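PDB 2HLY: hypothetical protein Atu2299, which is of unknown function but belongs to the DUF2026 family of the peptidase CA clan and probably has a papain-like fold. Local coordinates for residues 37-50 with 161-175. Numbering follows the deposited sequence.
Sequences YFSTFGAFILQQHY and MIGDMASVAANWFRK
The edge of the Phe173 ring points at the face of the His49 ring in a T-shaped pair, with planes at 90° and centroids 4.8 Å apart. The pair sits at one end of an oblique helix-helix packing, in which helices 31-50 and 160-172 run in broadly the same direction and cross at -48°. The extended segment 173-175 that follows the second helix also takes part. Ile45 CG2 lies over a face of the Phe173 ring in a CH-pi contact. The Tyr50 ring carries Lys175 on one face: CE packs on it, and NZ makes a cation-pi contact 4.2 Å from the ring centroid. Ala166 CA and CB lie over one face of the Phe41 ring, CB in a CH-pi contact. The edge of the Phe44 ring meets Ala166 O.

Phe41 is a knob in the hole formed by Ile162, Met165, Ala166 and Ala169. Phe41 CE2 lies 3.7 Å from Met165 CE. The small Ala166 and Ala170 let the backbones approach, with the CA atoms of Ile45 and Ala170 5.2 Å apart. Helix 10-24 also touches this region, through Ile16 on Phe173. At the other end Tyr37 OH rests against Ile162 CG1.

Phe173 is the first residue to leave the helix. Its CG is anti to the backbone N (chi1 172°), which brings the ring edge, at CD2, over the His49 face. Lys175 NZ donates to His49 O at 3.1 Å. His49 NE2 donates to Ala170 O at 2.8 Å, in the carbonyl plane on a lone pair.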
ATOM      1  N   TYR A  37      -6.184   0.402   3.346  1.00 10.29           N
ATOM      2  CA  TYR A  37      -6.742   0.485   1.995  1.00 10.66           C
ATOM      3  C   TYR A  37      -5.716   0.129   0.936  1.00  9.54           C
ATOM      4  O   TYR A  37      -6.023  -0.603  -0.003  1.00 10.02           O
ATOM      5  CB  TYR A  37      -7.286   1.885   1.711  1.00 11.83           C
ATOM      6  CG  TYR A  37      -8.623   2.164   2.352  1.00 13.67           C
ATOM      7  CD1 TYR A  37      -9.804   1.769   1.728  1.00 15.81           C
ATOM      8  CD2 TYR A  37      -8.710   2.831   3.570  1.00 14.99           C
ATOM      9  CE1 TYR A  37     -11.045   2.041   2.299  1.00 17.83           C
ATOM     10  CE2 TYR A  37      -9.946   3.097   4.153  1.00 16.33           C
ATOM     11  CZ  TYR A  37     -11.105   2.697   3.509  1.00 16.82           C
ATOM     12  OH  TYR A  37     -12.351   2.957   4.069  1.00 19.85           O
ATOM     13  N   PHE A  38      -4.508   0.672   1.044  1.00  9.07           N
ATOM     14  CA  PHE A  38      -3.481   0.340   0.063  1.00  9.23           C
ATOM     15  C   PHE A  38      -3.226  -1.147   0.022  1.00  9.21           C
ATOM     16  O   PHE A  38      -3.094  -1.720  -1.046  1.00 10.47           O
ATOM     17  CB  PHE A  38      -2.173   1.110   0.329  1.00  9.15           C
ATOM     18  CG  PHE A  38      -2.213   2.535  -0.162  1.00  9.59           C
ATOM     19  CD1 PHE A  38      -2.212   2.808  -1.526  1.00  9.97           C
ATOM     20  CD2 PHE A  38      -2.259   3.594   0.735  1.00 10.55           C
ATOM     21  CE1 PHE A  38      -2.269   4.125  -1.993  1.00 11.29           C
ATOM     22  CE2 PHE A  38      -2.310   4.918   0.282  1.00 11.05           C
ATOM     23  CZ  PHE A  38      -2.318   5.178  -1.086  1.00 10.12           C
ATOM     24  N   SER A  39      -3.220  -1.792   1.180  0.50  9.16           N
ATOM     25  CA  SER A  39      -2.868  -3.214   1.225  0.50  8.87           C
ATOM     26  C   SER A  39      -3.991  -4.140   0.797  0.50  9.10           C
ATOM     27  O   SER A  39      -3.760  -5.117   0.073  0.50  9.60           O
ATOM     28  CB  SER A  39      -2.361  -3.582   2.606  0.50  8.97           C
ATOM     29  OG  SER A  39      -1.168  -2.867   2.852  0.50  7.21           O
ATOM     30  N   THR A  40      -5.208  -3.849   1.240  1.00  9.30           N
ATOM     31  CA  THR A  40      -6.355  -4.681   0.807  1.00  9.94           C
ATOM     32  C   THR A  40      -6.751  -4.437  -0.652  1.00  9.90           C
ATOM     33  O   THR A  40      -6.997  -5.402  -1.401  1.00 10.62           O
ATOM     34  CB  THR A  40      -7.567  -4.544   1.719  1.00  9.77           C
ATOM     35  OG1 THR A  40      -7.987  -3.185   1.744  1.00 10.20           O
ATOM     36  CG2 THR A  40      -7.232  -5.011   3.144  1.00 11.61           C
ATOM     37  N   PHE A  41      -6.812  -3.163  -1.074  1.00  9.16           N
ATOM     38  CA  PHE A  41      -7.138  -2.884  -2.483  1.00  9.49           C
ATOM     39  C   PHE A  41      -6.019  -3.375  -3.417  1.00  9.11           C
ATOM     40  O   PHE A  41      -6.291  -3.904  -4.515  1.00  9.56           O
ATOM     41  CB  PHE A  41      -7.390  -1.390  -2.715  1.00  9.71           C
ATOM     42  CG  PHE A  41      -8.714  -0.884  -2.182  1.00  9.59           C
ATOM     43  CD1 PHE A  41      -9.328  -1.453  -1.066  1.00 11.44           C
ATOM     44  CD2 PHE A  41      -9.339   0.186  -2.811  1.00 12.33           C
ATOM     45  CE1 PHE A  41     -10.554  -0.955  -0.587  1.00 11.22           C
ATOM     46  CE2 PHE A  41     -10.545   0.678  -2.339  1.00 13.35           C
ATOM     47  CZ  PHE A  41     -11.143   0.111  -1.212  1.00 11.14           C
ATOM     48  N   GLY A  42      -4.760  -3.180  -3.005  1.00  9.29           N
ATOM     49  CA  GLY A  42      -3.620  -3.707  -3.772  1.00  9.31           C
ATOM     50  C   GLY A  42      -3.686  -5.219  -3.927  1.00  9.17           C
ATOM     51  O   GLY A  42      -3.552  -5.754  -5.035  1.00 10.39           O
ATOM     52  N   ALA A  43      -3.915  -5.911  -2.816  1.00  8.50           N
ATOM     53  CA  ALA A  43      -4.065  -7.364  -2.838  1.00  9.20           C
ATOM     54  C   ALA A  43      -5.199  -7.795  -3.767  1.00  9.30           C
ATOM     55  O   ALA A  43      -5.051  -8.747  -4.538  1.00 10.16           O
ATOM     56  CB  ALA A  43      -4.287  -7.888  -1.436  1.00  9.40           C
ATOM     57  N   PHE A  44      -6.315  -7.072  -3.717  1.00  9.40           N
ATOM     58  CA  PHE A  44      -7.465  -7.413  -4.564  1.00  9.74           C
ATOM     59  C   PHE A  44      -7.108  -7.265  -6.040  1.00  9.95           C
ATOM     60  O   PHE A  44      -7.412  -8.136  -6.866  1.00  9.80           O
ATOM     61  CB  PHE A  44      -8.656  -6.533  -4.202  1.00  9.55           C
ATOM     62  CG  PHE A  44      -9.924  -6.891  -4.938  1.00  9.23           C
ATOM     63  CD1 PHE A  44     -10.438  -8.191  -4.898  1.00 12.94           C
ATOM     64  CD2 PHE A  44     -10.619  -5.912  -5.647  1.00 10.22           C
ATOM     65  CE1 PHE A  44     -11.626  -8.511  -5.592  1.00 11.48           C
ATOM     66  CE2 PHE A  44     -11.796  -6.228  -6.333  1.00 10.83           C
ATOM     67  CZ  PHE A  44     -12.291  -7.516  -6.303  1.00 10.92           C
ATOM     68  N   ILE A  45      -6.448  -6.162  -6.372  1.00  9.82           N
ATOM     69  CA  ILE A  45      -6.033  -5.935  -7.743  1.00  9.89           C
ATOM     70  C   ILE A  45      -5.051  -7.033  -8.190  1.00 10.25           C
ATOM     71  O   ILE A  45      -5.152  -7.562  -9.306  1.00 10.88           O
ATOM     72  CB  ILE A  45      -5.421  -4.527  -7.899  1.00 10.39           C
ATOM     73  CG1 ILE A  45      -6.530  -3.482  -7.747  1.00 10.82           C
ATOM     74  CG2 ILE A  45      -4.654  -4.412  -9.231  1.00 11.88           C
ATOM     75  CD1 ILE A  45      -6.028  -2.006  -7.596  1.00 10.48           C
ATOM     76  N   LEU A  46      -4.119  -7.410  -7.316  1.00  9.84           N
ATOM     77  CA  LEU A  46      -3.197  -8.485  -7.672  1.00 10.39           C
ATOM     78  C   LEU A  46      -3.915  -9.812  -7.908  1.00 10.74           C
ATOM     79  O   LEU A  46      -3.602 -10.529  -8.858  1.00 10.61           O
ATOM     80  CB  LEU A  46      -2.121  -8.656  -6.604  1.00 10.28           C
ATOM     81  CG  LEU A  46      -1.141  -7.492  -6.490  1.00 10.42           C
ATOM     82  CD1 LEU A  46      -0.234  -7.743  -5.290  1.00 11.02           C
ATOM     83  CD2 LEU A  46      -0.325  -7.326  -7.775  1.00 11.49           C
ATOM     84  N   GLN A  47      -4.852 -10.140  -7.025  1.00 10.58           N
ATOM     85  CA  GLN A  47      -5.653 -11.352  -7.187  1.00 11.36           C
ATOM     86  C   GLN A  47      -6.390 -11.343  -8.527  1.00 12.25           C
ATOM     87  O   GLN A  47      -6.365 -12.329  -9.269  1.00 12.97           O
ATOM     88  CB  GLN A  47      -6.664 -11.451  -6.061  1.00 11.95           C
ATOM     89  CG  GLN A  47      -6.030 -11.829  -4.744  1.00 12.69           C
ATOM     90  CD  GLN A  47      -6.952 -11.547  -3.578  1.00 18.16           C
ATOM     91  OE1 GLN A  47      -8.168 -11.363  -3.750  1.00 20.53           O
ATOM     92  NE2 GLN A  47      -6.386 -11.501  -2.383  1.00 18.08           N
ATOM     93  N   GLN A  48      -7.030 -10.218  -8.834  1.00 11.66           N
ATOM     94  CA  GLN A  48      -7.925 -10.121  -9.997  1.00 12.08           C
ATOM     95  C   GLN A  48      -7.202  -9.996 -11.330  1.00 12.16           C
ATOM     96  O   GLN A  48      -7.670 -10.541 -12.340  1.00 13.07           O
ATOM     97  CB  GLN A  48      -8.911  -8.952  -9.818  1.00 11.86           C
ATOM     98  CG  GLN A  48      -9.948  -9.176  -8.736  1.00 12.57           C
ATOM     99  CD  GLN A  48     -10.889 -10.310  -9.089  1.00 12.70           C
ATOM    100  OE1 GLN A  48     -11.328 -10.424 -10.229  1.00 14.55           O
ATOM    101  NE2 GLN A  48     -11.181 -11.175  -8.114  1.00 16.49           N
ATOM    102  N   HIS A  49      -6.076  -9.281 -11.343  1.00 11.24           N
ATOM    103  CA  HIS A  49      -5.330  -9.016 -12.586  1.00 11.13           C
ATOM    104  C   HIS A  49      -4.082  -9.859 -12.824  1.00 12.28           C
ATOM    105  O   HIS A  49      -3.655 -10.003 -13.982  1.00 12.84           O
ATOM    106  CB  HIS A  49      -4.940  -7.545 -12.652  1.00 11.17           C
ATOM    107  CG  HIS A  49      -6.095  -6.636 -12.896  1.00 11.01           C
ATOM    108  ND1 HIS A  49      -6.433  -6.191 -14.155  1.00 11.54           N
ATOM    109  CD2 HIS A  49      -6.999  -6.098 -12.045  1.00  9.23           C
ATOM    110  CE1 HIS A  49      -7.480  -5.386 -14.062  1.00 12.16           C
ATOM    111  NE2 HIS A  49      -7.845  -5.320 -12.794  1.00 10.58           N
ATOM    112  N   TYR A  50      -3.493 -10.383 -11.751  1.00 11.79           N
ATOM    113  CA  TYR A  50      -2.228 -11.136 -11.840  1.00 12.75           C
ATOM    114  C   TYR A  50      -2.373 -12.600 -11.436  1.00 13.49           C
ATOM    115  O   TYR A  50      -1.441 -13.396 -11.625  1.00 15.04           O
ATOM    116  CB  TYR A  50      -1.132 -10.464 -10.988  1.00 12.13           C
ATOM    117  CG  TYR A  50      -0.691  -9.133 -11.528  1.00 11.89           C
ATOM    118  CD1 TYR A  50       0.483  -9.023 -12.278  1.00 11.76           C
ATOM    119  CD2 TYR A  50      -1.451  -7.978 -11.314  1.00 11.12           C
ATOM    120  CE1 TYR A  50       0.894  -7.802 -12.808  1.00 12.45           C
ATOM    121  CE2 TYR A  50      -1.048  -6.764 -11.819  1.00 10.80           C
ATOM    122  CZ  TYR A  50       0.132  -6.670 -12.567  1.00 11.23           C
ATOM    123  OH  TYR A  50       0.516  -5.450 -13.076  1.00 12.21           O
ATOM    124  N   MET A 161     -19.647   0.438   1.339  1.00 20.59           N
ATOM    125  CA  MET A 161     -18.892   1.399   0.526  1.00 20.35           C
ATOM    126  C   MET A 161     -17.456   0.937   0.233  1.00 18.72           C
ATOM    127  O   MET A 161     -16.923   1.209  -0.840  1.00 19.02           O
ATOM    128  CB  MET A 161     -18.903   2.789   1.183  1.00 22.35           C
ATOM    129  CG  MET A 161     -17.769   3.720   0.767  1.00 26.07           C
ATOM    130  SD  MET A 161     -16.399   3.653   1.959  1.00 36.33           S
ATOM    131  CE  MET A 161     -14.963   3.602   0.909  1.00 30.18           C
ATOM    132  N   ILE A 162     -16.841   0.243   1.192  1.00 16.79           N
ATOM    133  CA  ILE A 162     -15.471  -0.239   1.021  1.00 15.16           C
ATOM    134  C   ILE A 162     -15.365  -1.250  -0.127  1.00 14.16           C
ATOM    135  O   ILE A 162     -14.519  -1.099  -1.027  1.00 13.86           O
ATOM    136  CB  ILE A 162     -14.908  -0.831   2.333  1.00 14.89           C
ATOM    137  CG1 ILE A 162     -14.879   0.268   3.409  1.00 16.18           C
ATOM    138  CG2 ILE A 162     -13.517  -1.417   2.092  1.00 16.16           C
ATOM    139  CD1 ILE A 162     -14.393  -0.175   4.785  1.00 15.86           C
ATOM    140  N   GLY A 163     -16.229  -2.260  -0.110  1.00 13.81           N
ATOM    141  CA  GLY A 163     -16.279  -3.239  -1.207  1.00 13.50           C
ATOM    142  C   GLY A 163     -16.605  -2.574  -2.535  1.00 13.70           C
ATOM    143  O   GLY A 163     -16.050  -2.932  -3.579  1.00 13.84           O
ATOM    144  N   ASP A 164     -17.496  -1.579  -2.502  1.00 13.70           N
ATOM    145  CA  ASP A 164     -17.821  -0.831  -3.718  1.00 14.26           C
ATOM    146  C   ASP A 164     -16.578  -0.139  -4.273  1.00 14.04           C
ATOM    147  O   ASP A 164     -16.341  -0.185  -5.482  1.00 13.31           O
ATOM    148  CB  ASP A 164     -18.892   0.216  -3.449  1.00 14.90           C
ATOM    149  CG  ASP A 164     -20.269  -0.383  -3.239  1.00 17.35           C
ATOM    150  OD1 ASP A 164     -20.447  -1.605  -3.469  1.00 20.46           O
ATOM    151  OD2 ASP A 164     -21.176   0.402  -2.852  1.00 19.49           O
ATOM    152  N   MET A 165     -15.789   0.482  -3.389  1.00 14.07           N
ATOM    153  CA  MET A 165     -14.581   1.187  -3.827  1.00 15.76           C
ATOM    154  C   MET A 165     -13.552   0.195  -4.372  1.00 13.17           C
ATOM    155  O   MET A 165     -12.863   0.496  -5.341  1.00 12.06           O
ATOM    156  CB  MET A 165     -13.961   2.034  -2.705  1.00 15.55           C
ATOM    157  CG  MET A 165     -14.713   3.314  -2.376  1.00 17.98           C
ATOM    158  SD  MET A 165     -13.629   4.697  -1.850  1.00 26.05           S
ATOM    159  CE  MET A 165     -12.138   3.854  -1.352  1.00 22.71           C
ATOM    160  N   ALA A 166     -13.454  -0.984  -3.755  1.00 11.58           N
ATOM    161  CA  ALA A 166     -12.516  -2.014  -4.239  1.00 11.68           C
ATOM    162  C   ALA A 166     -12.871  -2.462  -5.657  1.00 11.35           C
ATOM    163  O   ALA A 166     -11.989  -2.691  -6.514  1.00 11.06           O
ATOM    164  CB  ALA A 166     -12.522  -3.204  -3.315  1.00 11.70           C
ATOM    165  N   SER A 167     -14.170  -2.618  -5.894  1.00 11.17           N
ATOM    166  CA  SER A 167     -14.647  -2.966  -7.227  1.00 11.40           C
ATOM    167  C   SER A 167     -14.211  -1.890  -8.225  1.00 10.72           C
ATOM    168  O   SER A 167     -13.682  -2.201  -9.293  1.00 11.24           O
ATOM    169  CB  SER A 167     -16.169  -3.132  -7.223  1.00 11.82           C
ATOM    170  OG  SER A 167     -16.664  -3.380  -8.535  1.00 13.41           O
ATOM    171  N   VAL A 168     -14.400  -0.624  -7.856  1.00 10.81           N
ATOM    172  CA  VAL A 168     -14.005   0.475  -8.740  1.00 10.93           C
ATOM    173  C   VAL A 168     -12.501   0.407  -9.035  1.00 10.90           C
ATOM    174  O   VAL A 168     -12.084   0.534 -10.195  1.00 10.89           O
ATOM    175  CB  VAL A 168     -14.404   1.860  -8.163  1.00 11.42           C
ATOM    176  CG1 VAL A 168     -13.833   2.999  -9.023  1.00 12.00           C
ATOM    177  CG2 VAL A 168     -15.935   1.957  -8.054  1.00 13.07           C
ATOM    178  N   ALA A 169     -11.712   0.171  -7.985  1.00 10.10           N
ATOM    179  CA  ALA A 169     -10.259   0.061  -8.107  1.00 10.10           C
ATOM    180  C   ALA A 169      -9.859  -1.019  -9.106  1.00 10.31           C
ATOM    181  O   ALA A 169      -9.046  -0.779 -10.000  1.00 10.75           O
ATOM    182  CB  ALA A 169      -9.619  -0.211  -6.762  1.00 10.25           C
ATOM    183  N   ALA A 170     -10.433  -2.212  -8.951  1.00  9.72           N
ATOM    184  CA  ALA A 170     -10.080  -3.331  -9.836  1.00 10.43           C
ATOM    185  C   ALA A 170     -10.507  -3.068 -11.272  1.00 10.38           C
ATOM    186  O   ALA A 170      -9.894  -3.553 -12.221  1.00 11.34           O
ATOM    187  CB  ALA A 170     -10.683  -4.626  -9.329  1.00 10.38           C
ATOM    188  N   ASN A 171     -11.573  -2.302 -11.434  1.00 10.39           N
ATOM    189  CA  ASN A 171     -12.076  -2.025 -12.774  1.00 12.39           C
ATOM    190  C   ASN A 171     -11.414  -0.830 -13.465  1.00 12.24           C
ATOM    191  O   ASN A 171     -11.399  -0.757 -14.707  1.00 13.49           O
ATOM    192  CB  ASN A 171     -13.588  -1.947 -12.728  1.00 12.81           C
ATOM    193  CG  ASN A 171     -14.206  -3.329 -12.705  1.00 16.67           C
ATOM    194  OD1 ASN A 171     -14.120  -4.066 -13.681  1.00 19.99           O
ATOM    195  ND2 ASN A 171     -14.793  -3.701 -11.585  1.00 18.32           N
ATOM    196  N   TRP A 172     -10.839   0.071 -12.671  1.00 11.74           N
ATOM    197  CA  TRP A 172     -10.093   1.234 -13.170  1.00 11.92           C
ATOM    198  C   TRP A 172      -8.694   0.808 -13.647  1.00 11.48           C
ATOM    199  O   TRP A 172      -8.236   1.215 -14.723  1.00 11.74           O
ATOM    200  CB  TRP A 172      -9.929   2.264 -12.057  1.00 12.08           C
ATOM    201  CG  TRP A 172      -9.751   3.697 -12.526  1.00 12.76           C
ATOM    202  CD1 TRP A 172      -9.406   4.143 -13.784  1.00 14.21           C
ATOM    203  CD2 TRP A 172      -9.888   4.856 -11.708  1.00 12.71           C
ATOM    204  NE1 TRP A 172      -9.364   5.534 -13.794  1.00 13.58           N
ATOM    205  CE2 TRP A 172      -9.635   5.990 -12.529  1.00 13.32           C
ATOM    206  CE3 TRP A 172     -10.213   5.053 -10.354  1.00 13.33           C
ATOM    207  CZ2 TRP A 172      -9.713   7.300 -12.039  1.00 13.30           C
ATOM    208  CZ3 TRP A 172     -10.278   6.353  -9.861  1.00 14.27           C
ATOM    209  CH2 TRP A 172     -10.019   7.464 -10.708  1.00 14.14           C
ATOM    210  N   PHE A 173      -8.011   0.013 -12.822  1.00 10.57           N
ATOM    211  CA  PHE A 173      -6.662  -0.442 -13.148  1.00 10.93           C
ATOM    212  C   PHE A 173      -6.616  -1.246 -14.445  1.00 11.42           C
ATOM    213  O   PHE A 173      -7.436  -2.132 -14.640  1.00 11.35           O
ATOM    214  CB  PHE A 173      -6.088  -1.291 -12.004  1.00 10.73           C
ATOM    215  CG  PHE A 173      -4.775  -1.939 -12.357  1.00 10.64           C
ATOM    216  CD1 PHE A 173      -3.595  -1.185 -12.355  1.00  9.91           C
ATOM    217  CD2 PHE A 173      -4.724  -3.271 -12.762  1.00 10.76           C
ATOM    218  CE1 PHE A 173      -2.386  -1.774 -12.701  1.00  9.16           C
ATOM    219  CE2 PHE A 173      -3.522  -3.869 -13.125  1.00  9.20           C
ATOM    220  CZ  PHE A 173      -2.340  -3.117 -13.095  1.00  8.99           C
ATOM    221  N   ARG A 174      -5.642  -0.926 -15.303  1.00 11.66           N
ATOM    222  CA  ARG A 174      -5.308  -1.708 -16.500  1.00 12.41           C
ATOM    223  C   ARG A 174      -3.794  -1.806 -16.543  1.00 11.70           C
ATOM    224  O   ARG A 174      -3.102  -0.846 -16.178  1.00 11.60           O
ATOM    225  CB  ARG A 174      -5.794  -1.017 -17.781  1.00 12.74           C
ATOM    226  CG  ARG A 174      -7.299  -0.879 -17.879  1.00 14.32           C
ATOM    227  CD  ARG A 174      -7.741  -0.025 -19.052  1.00 15.53           C
ATOM    228  NE  ARG A 174      -9.173   0.211 -18.896  1.00 20.63           N
ATOM    229  CZ  ARG A 174     -10.129  -0.454 -19.543  1.00 21.89           C
ATOM    230  NH1 ARG A 174     -11.404  -0.168 -19.302  1.00 24.34           N
ATOM    231  NH2 ARG A 174      -9.820  -1.374 -20.449  1.00 24.37           N
ATOM    232  N   LYS A 175      -3.278  -2.942 -16.997  1.00 11.17           N
ATOM    233  CA  LYS A 175      -1.820  -3.059 -17.142  1.00 12.20           C
ATOM    234  C   LYS A 175      -1.339  -2.155 -18.275  1.00 12.79           C
ATOM    235  O   LYS A 175      -2.018  -1.989 -19.293  1.00 13.53           O
ATOM    236  CB  LYS A 175      -1.389  -4.499 -17.399  1.00 12.61           C
ATOM    237  CG  LYS A 175      -1.665  -5.428 -16.242  1.00 13.15           C
ATOM    238  CD  LYS A 175      -1.278  -6.850 -16.568  1.00 12.95           C
ATOM    239  CE  LYS A 175      -1.797  -7.822 -15.534  1.00 14.49           C
ATOM    240  NZ  LYS A 175      -1.378  -9.202 -15.850  1.00 14.47           N
TER